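Local coordinates for protein replicative DNA helicase (PDB 2R5U) that probably unwinds double-stranded DNA ahead of the replisome as the hexameric, ATP-driven replicative helicase DnaB, of which this chain is the N-terminal domain, at residues 70-75 against 90-94; 134-138 against 165-169. One frame throughout, in Å; residues are numbered along the deposited sequence.

The two contacts belong to different parts of the N-terminal domain, lie on opposite sides of the chain's centre and share no helix; their centres are 28 Å apart. Interaction 1 joins helices 63-77 and 84-93 in the globular helical bundle, whereas interaction 2 pairs the long helix 119-147 with helix 155-169 in the protruding helical hairpin. Both are partly buried, but their chemistry differs. At 70-75 against 90-94 a small apolar patch is bordered by a salt-bridge network; at 134-138 against 165-169 methyl groups meet without any hydrogen bond across, and the charged groups turn to partners elsewhere. Each contact also lies close to another subunit of the hexamer.

Interaction 1. Residues 70-75 against 90-94; sequences DAILDL and ELDRR
In the globular helical bundle of the DnaB N-terminal domain, helix 63-77 meets the C-terminal end of helix 84-93 through Ala71 and Glu90, whose CA atoms are 5.9 Å apart. The methyl of Ala71 touches two side chains, with its CB 3.6 Å from Glu90 CG and 3.8 Å from Leu91 CD2. Leu75 runs past Glu90 in the opposite direction, bringing its CD1 near Glu90 CB. Leu91 continues the apolar side of the bundle toward Leu97 and Ile100.

Beside this patch a salt-bridge network joins Asp74 to Glu90, Arg93 and Arg94, the last just past the end of helix 84-93. Glu90 sets out anti to its own N (chi1 172°) and then bends at chi2, which places its carboxylate between two arginines of its own segment: OE1 lies 3.2 Å from Arg93 NH2, and OE2 is 3.0 Å from Arg94 NE. Arg78 also pairs with OE1. Arg94 then reaches across, one face of its guanidinium lying over Ala71 CA, which sits toward the rim of the group, and its NH2 makes a weak hydrogen bond to Asp74 OD1 (3.1 Å, 132°) within a salt bridge. The carboxylate of Asp74 is turned 73° from that guanidinium but stacks on the carboxylate of Glu90, with Asp74 OD2 3.8 Å from Glu90 OE2. This closeness of like charges is probably eased by Arg94, which pairs with both acids.

Interaction 2. Residues 134-138 against 165-169; sequences RLVEA and EIYDV
Segments 134-138 and 165-169 run almost exactly antiparallel, at 175°, with their axes 9.5 Å apart. They form part of the helical hairpin of the DnaB N-terminal domain, in which the chain reverses after the long helix 119-147 and returns as helix 155-169. Ala138 faces Glu165, their CA atoms 5.6 Å apart, and one helical turn away Arg134 faces Val169.

The methyl of Ala138 points at the partner helix and is met by two branches: its CB lies 3.6 Å from Ile166 CD1 and 3.8 Å from Val169 CG2. Ile166 reaches it by a bent route, CG1 lying anti to the carbonyl carbon and chi2 near -64° turning the terminal methyl toward Ala138. Val169 divides its two methyls between neighbours. CG1, anti to the backbone N (chi1 175°), approaches Leu135 CD1 at 4.0 Å, the two side chains crossing at about a right angle, while CG2 also packs against the CB of Arg134. Leu135 CD1 touches Ile166 CD1 more loosely. These two residues also meet another copy of the protein in the hexamer, Leu135 packing on Val158 and Ile166 on Ile166 of that subunit.

No hydrogen bond links the two segments, and the charged ends look elsewhere. Arg134 leaves the interface as an extended chain, its NH2 donating to the carbonyl of Pro57, and the carboxylate of Glu165 is held by Arg141 and by the hydroxyl of Tyr145. Arg134 O, 2.8 Å from Ala138 N in its own helix's hydrogen bond, also has Val169 CG2 against it at 3.4 Å.

Interaction 1. Residues 70-75 against 90-94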
loop_
_atom_site.group_PDB
_atom_site.type_symbol
_atom_site.label_atom_id
_atom_site.label_comp_id
_atom_site.label_asym_id
_atom_site.label_seq_id
_atom_site.Cartn_x
_atom_site.Cartn_y
_atom_site.Cartn_z
ATOM N N ASP B 70 -20.203 4.097 -23.050
ATOM C CA ASP B 70 -18.914 4.822 -23.014
ATOM C C ASP B 70 -18.116 4.601 -24.308
ATOM O O ASP B 70 -17.507 5.540 -24.827
ATOM C CB ASP B 70 -18.057 4.402 -21.801
ATOM C CG ASP B 70 -18.704 4.734 -20.452
ATOM O OD1 ASP B 70 -19.738 5.457 -20.396
ATOM O OD2 ASP B 70 -18.175 4.236 -19.421
ATOM N N ALA B 71 -18.142 3.369 -24.827
ATOM C CA ALA B 71 -17.487 3.055 -26.097
ATOM C C ALA B 71 -18.114 3.836 -27.281
ATOM O O ALA B 71 -17.390 4.403 -28.109
ATOM C CB ALA B 71 -17.511 1.551 -26.362
ATOM N N ILE B 72 -19.443 3.892 -27.338
ATOM C CA ILE B 72 -20.140 4.693 -28.369
ATOM C C ILE B 72 -19.759 6.189 -28.260
ATOM O O ILE B 72 -19.424 6.839 -29.257
ATOM C CB ILE B 72 -21.671 4.523 -28.293
ATOM C CG1 ILE B 72 -22.082 3.039 -28.464
ATOM C CG2 ILE B 72 -22.360 5.387 -29.340
ATOM C CD1 ILE B 72 -23.593 2.788 -28.139
ATOM N N LEU B 73 -19.810 6.734 -27.052
ATOM C CA LEU B 73 -19.454 8.130 -26.851
ATOM C C LEU B 73 -17.997 8.392 -27.228
ATOM O O LEU B 73 -17.686 9.447 -27.777
ATOM C CB LEU B 73 -19.707 8.567 -25.410
ATOM C CG LEU B 73 -21.141 8.732 -24.907
ATOM C CD1 LEU B 73 -21.100 9.851 -23.879
ATOM C CD2 LEU B 73 -22.185 9.030 -25.990
ATOM N N ASP B 74 -17.107 7.442 -26.919
ATOM C CA ASP B 74 -15.689 7.548 -27.327
ATOM C C ASP B 74 -15.536 7.749 -28.831
ATOM O O ASP B 74 -14.803 8.641 -29.282
ATOM C CB ASP B 74 -14.898 6.307 -26.924
ATOM C CG ASP B 74 -13.842 6.602 -25.899
ATOM O OD1 ASP B 74 -14.182 6.651 -24.690
ATOM O OD2 ASP B 74 -12.662 6.791 -26.312
ATOM N N LEU B 75 -16.223 6.902 -29.592
ATOM C CA LEU B 75 -16.222 6.947 -31.049
ATOM C C LEU B 75 -16.844 8.237 -31.586
ATOM O O LEU B 75 -16.269 8.906 -32.436
ATOM C CB LEU B 75 -16.946 5.722 -31.606
ATOM C CG LEU B 75 -16.164 4.399 -31.476
ATOM C CD1 LEU B 75 -17.060 3.214 -31.787
ATOM C CD2 LEU B 75 -14.958 4.408 -32.397
ATOM N N GLU B 90 -13.839 -0.993 -30.289
ATOM C CA GLU B 90 -13.564 -0.051 -29.206
ATOM C C GLU B 90 -13.641 -0.759 -27.841
ATOM O O GLU B 90 -12.747 -0.586 -27.011
ATOM C CB GLU B 90 -14.493 1.178 -29.276
ATOM C CG GLU B 90 -14.403 2.127 -28.070
ATOM C CD GLU B 90 -13.064 2.842 -27.946
ATOM O OE1 GLU B 90 -12.503 3.223 -28.992
ATOM O OE2 GLU B 90 -12.576 3.029 -26.798
ATOM N N LEU B 91 -14.665 -1.588 -27.637
ATOM C CA LEU B 91 -14.761 -2.434 -26.426
ATOM C C LEU B 91 -13.598 -3.416 -26.265
ATOM O O LEU B 91 -13.050 -3.557 -25.171
ATOM C CB LEU B 91 -16.107 -3.179 -26.369
ATOM C CG LEU B 91 -17.360 -2.319 -26.126
ATOM C CD1 LEU B 91 -18.589 -3.117 -26.523
ATOM C CD2 LEU B 91 -17.478 -1.819 -24.700
ATOM N N ASP B 92 -13.228 -4.095 -27.354
ATOM C CA ASP B 92 -12.066 -4.991 -27.374
ATOM C C ASP B 92 -10.745 -4.274 -27.023
ATOM O O ASP B 92 -9.932 -4.815 -26.284
ATOM C CB ASP B 92 -11.965 -5.695 -28.733
ATOM C CG ASP B 92 -10.914 -6.785 -28.758
ATOM O OD1 ASP B 92 -11.060 -7.790 -28.021
ATOM O OD2 ASP B 92 -9.942 -6.635 -29.534
ATOM N N ARG B 93 -10.540 -3.061 -27.533
ATOM C CA ARG B 93 -9.371 -2.263 -27.139
ATOM C C ARG B 93 -9.349 -2.010 -25.631
ATOM O O ARG B 93 -8.289 -1.953 -25.026
ATOM C CB ARG B 93 -9.321 -0.924 -27.887
ATOM C CG ARG B 93 -8.729 -1.034 -29.276
ATOM C CD ARG B 93 -8.506 0.338 -29.912
ATOM N NE ARG B 93 -9.760 1.005 -30.233
ATOM C CZ ARG B 93 -10.313 1.056 -31.446
ATOM N NH1 ARG B 93 -9.714 0.498 -32.496
ATOM N NH2 ARG B 93 -11.470 1.687 -31.605
ATOM N N ARG B 94 -10.527 -1.871 -25.034
ATOM C CA ARG B 94 -10.629 -1.614 -23.610
ATOM C C ARG B 94 -10.578 -2.892 -22.748
ATOM O O ARG B 94 -10.622 -2.813 -21.518
ATOM C CB ARG B 94 -11.903 -0.819 -23.331
ATOM C CG ARG B 94 -11.807 0.661 -23.682
ATOM C CD ARG B 94 -13.089 1.124 -24.328
ATOM N NE ARG B 94 -13.445 2.493 -23.964
ATOM C CZ ARG B 94 -14.588 2.835 -23.369
ATOM N NH1 ARG B 94 -15.516 1.907 -23.079
ATOM N NH2 ARG B 94 -14.812 4.111 -23.070
#

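Interaction 2. Residues 134-138 against 165-169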
loop_
_atom_site.group_PDB
_atom_site.type_symbol
_atom_site.label_atom_id
_atom_site.label_comp_id
_atom_site.label_asym_id
_atom_site.label_seq_id
_atom_site.Cartn_x
_atom_site.Cartn_y
_atom_site.Cartn_z
ATOM N N ARG B 134 -29.605 7.976 -7.688
ATOM C CA ARG B 134 -28.639 8.874 -7.058
ATOM C C ARG B 134 -29.175 9.488 -5.767
ATOM O O ARG B 134 -28.405 9.776 -4.847
ATOM C CB ARG B 134 -28.166 9.956 -8.032
ATOM C CG ARG B 134 -27.005 9.456 -8.876
ATOM C CD ARG B 134 -26.655 10.344 -10.050
ATOM N NE ARG B 134 -25.812 9.595 -10.992
ATOM C CZ ARG B 134 -25.205 10.110 -12.059
ATOM N NH1 ARG B 134 -25.327 11.403 -12.347
ATOM N NH2 ARG B 134 -24.468 9.327 -12.837
ATOM N N LEU B 135 -30.490 9.654 -5.709
ATOM C CA LEU B 135 -31.179 10.136 -4.517
ATOM C C LEU B 135 -31.132 9.090 -3.401
ATOM O O LEU B 135 -30.723 9.395 -2.284
ATOM C CB LEU B 135 -32.610 10.516 -4.869
ATOM C CG LEU B 135 -33.320 11.606 -4.075
ATOM C CD1 LEU B 135 -32.428 12.830 -3.846
ATOM C CD2 LEU B 135 -34.572 11.985 -4.814
ATOM N N VAL B 136 -31.527 7.855 -3.717
ATOM C CA VAL B 136 -31.334 6.720 -2.814
ATOM C C VAL B 136 -29.886 6.621 -2.314
ATOM O O VAL B 136 -29.644 6.550 -1.100
ATOM C CB VAL B 136 -31.785 5.389 -3.468
ATOM C CG1 VAL B 136 -31.329 4.192 -2.644
ATOM C CG2 VAL B 136 -33.281 5.370 -3.640
ATOM N N GLU B 137 -28.921 6.643 -3.233
ATOM C CA GLU B 137 -27.501 6.557 -2.859
ATOM C C GLU B 137 -27.005 7.731 -2.001
ATOM O O GLU B 137 -26.218 7.538 -1.060
ATOM C CB GLU B 137 -26.612 6.403 -4.098
ATOM C CG GLU B 137 -26.772 5.051 -4.807
ATOM C CD GLU B 137 -26.073 4.992 -6.163
ATOM O OE1 GLU B 137 -25.509 6.021 -6.605
ATOM O OE2 GLU B 137 -26.103 3.910 -6.796
ATOM N N ALA B 138 -27.447 8.940 -2.334
ATOM C CA ALA B 138 -27.039 10.132 -1.585
ATOM C C ALA B 138 -27.655 10.105 -0.180
ATOM O O ALA B 138 -26.978 10.405 0.805
ATOM C CB ALA B 138 -27.437 11.389 -2.314
ATOM N N GLU B 165 -23.345 15.956 -1.088
ATOM C CA GLU B 165 -23.900 14.748 -1.718
ATOM C C GLU B 165 -25.158 15.047 -2.539
ATOM O O GLU B 165 -25.291 14.568 -3.674
ATOM C CB GLU B 165 -24.207 13.652 -0.683
ATOM C CG GLU B 165 -22.999 13.153 0.077
ATOM C CD GLU B 165 -21.953 12.498 -0.813
ATOM O OE1 GLU B 165 -22.324 11.947 -1.872
ATOM O OE2 GLU B 165 -20.760 12.506 -0.443
ATOM N N ILE B 166 -26.057 15.842 -1.961
ATOM C CA ILE B 166 -27.309 16.211 -2.611
ATOM C C ILE B 166 -27.119 17.281 -3.705
ATOM O O ILE B 166 -27.835 17.279 -4.708
ATOM C CB ILE B 166 -28.363 16.666 -1.563
ATOM C CG1 ILE B 166 -28.648 15.535 -0.567
ATOM C CG2 ILE B 166 -29.645 17.128 -2.229
ATOM C CD1 ILE B 166 -29.279 14.286 -1.171
ATOM N N TYR B 167 -26.160 18.188 -3.509
ATOM C CA TYR B 167 -25.792 19.159 -4.546
ATOM C C TYR B 167 -25.451 18.379 -5.806
ATOM O O TYR B 167 -25.933 18.708 -6.883
ATOM C CB TYR B 167 -24.590 20.007 -4.102
ATOM C CG TYR B 167 -24.164 21.103 -5.061
ATOM C CD1 TYR B 167 -24.650 22.404 -4.922
ATOM C CD2 TYR B 167 -23.263 20.845 -6.100
ATOM C CE1 TYR B 167 -24.249 23.433 -5.798
ATOM C CE2 TYR B 167 -22.860 21.853 -6.977
ATOM C CZ TYR B 167 -23.356 23.147 -6.821
ATOM O OH TYR B 167 -22.956 24.152 -7.677
ATOM N N ASP B 168 -24.646 17.328 -5.646
ATOM C CA ASP B 168 -24.251 16.454 -6.758
ATOM C C ASP B 168 -25.460 15.919 -7.541
ATOM O O ASP B 168 -25.430 15.861 -8.777
ATOM C CB ASP B 168 -23.391 15.291 -6.248
ATOM N N VAL B 169 -26.513 15.550 -6.805
ATOM C CA VAL B 169 -27.767 15.001 -7.360
ATOM C C VAL B 169 -28.664 16.085 -7.974
ATOM O O VAL B 169 -29.082 15.974 -9.133
ATOM C CB VAL B 169 -28.565 14.212 -6.267
ATOM C CG1 VAL B 169 -29.926 13.742 -6.789
ATOM C CG2 VAL B 169 -27.748 13.033 -5.759
#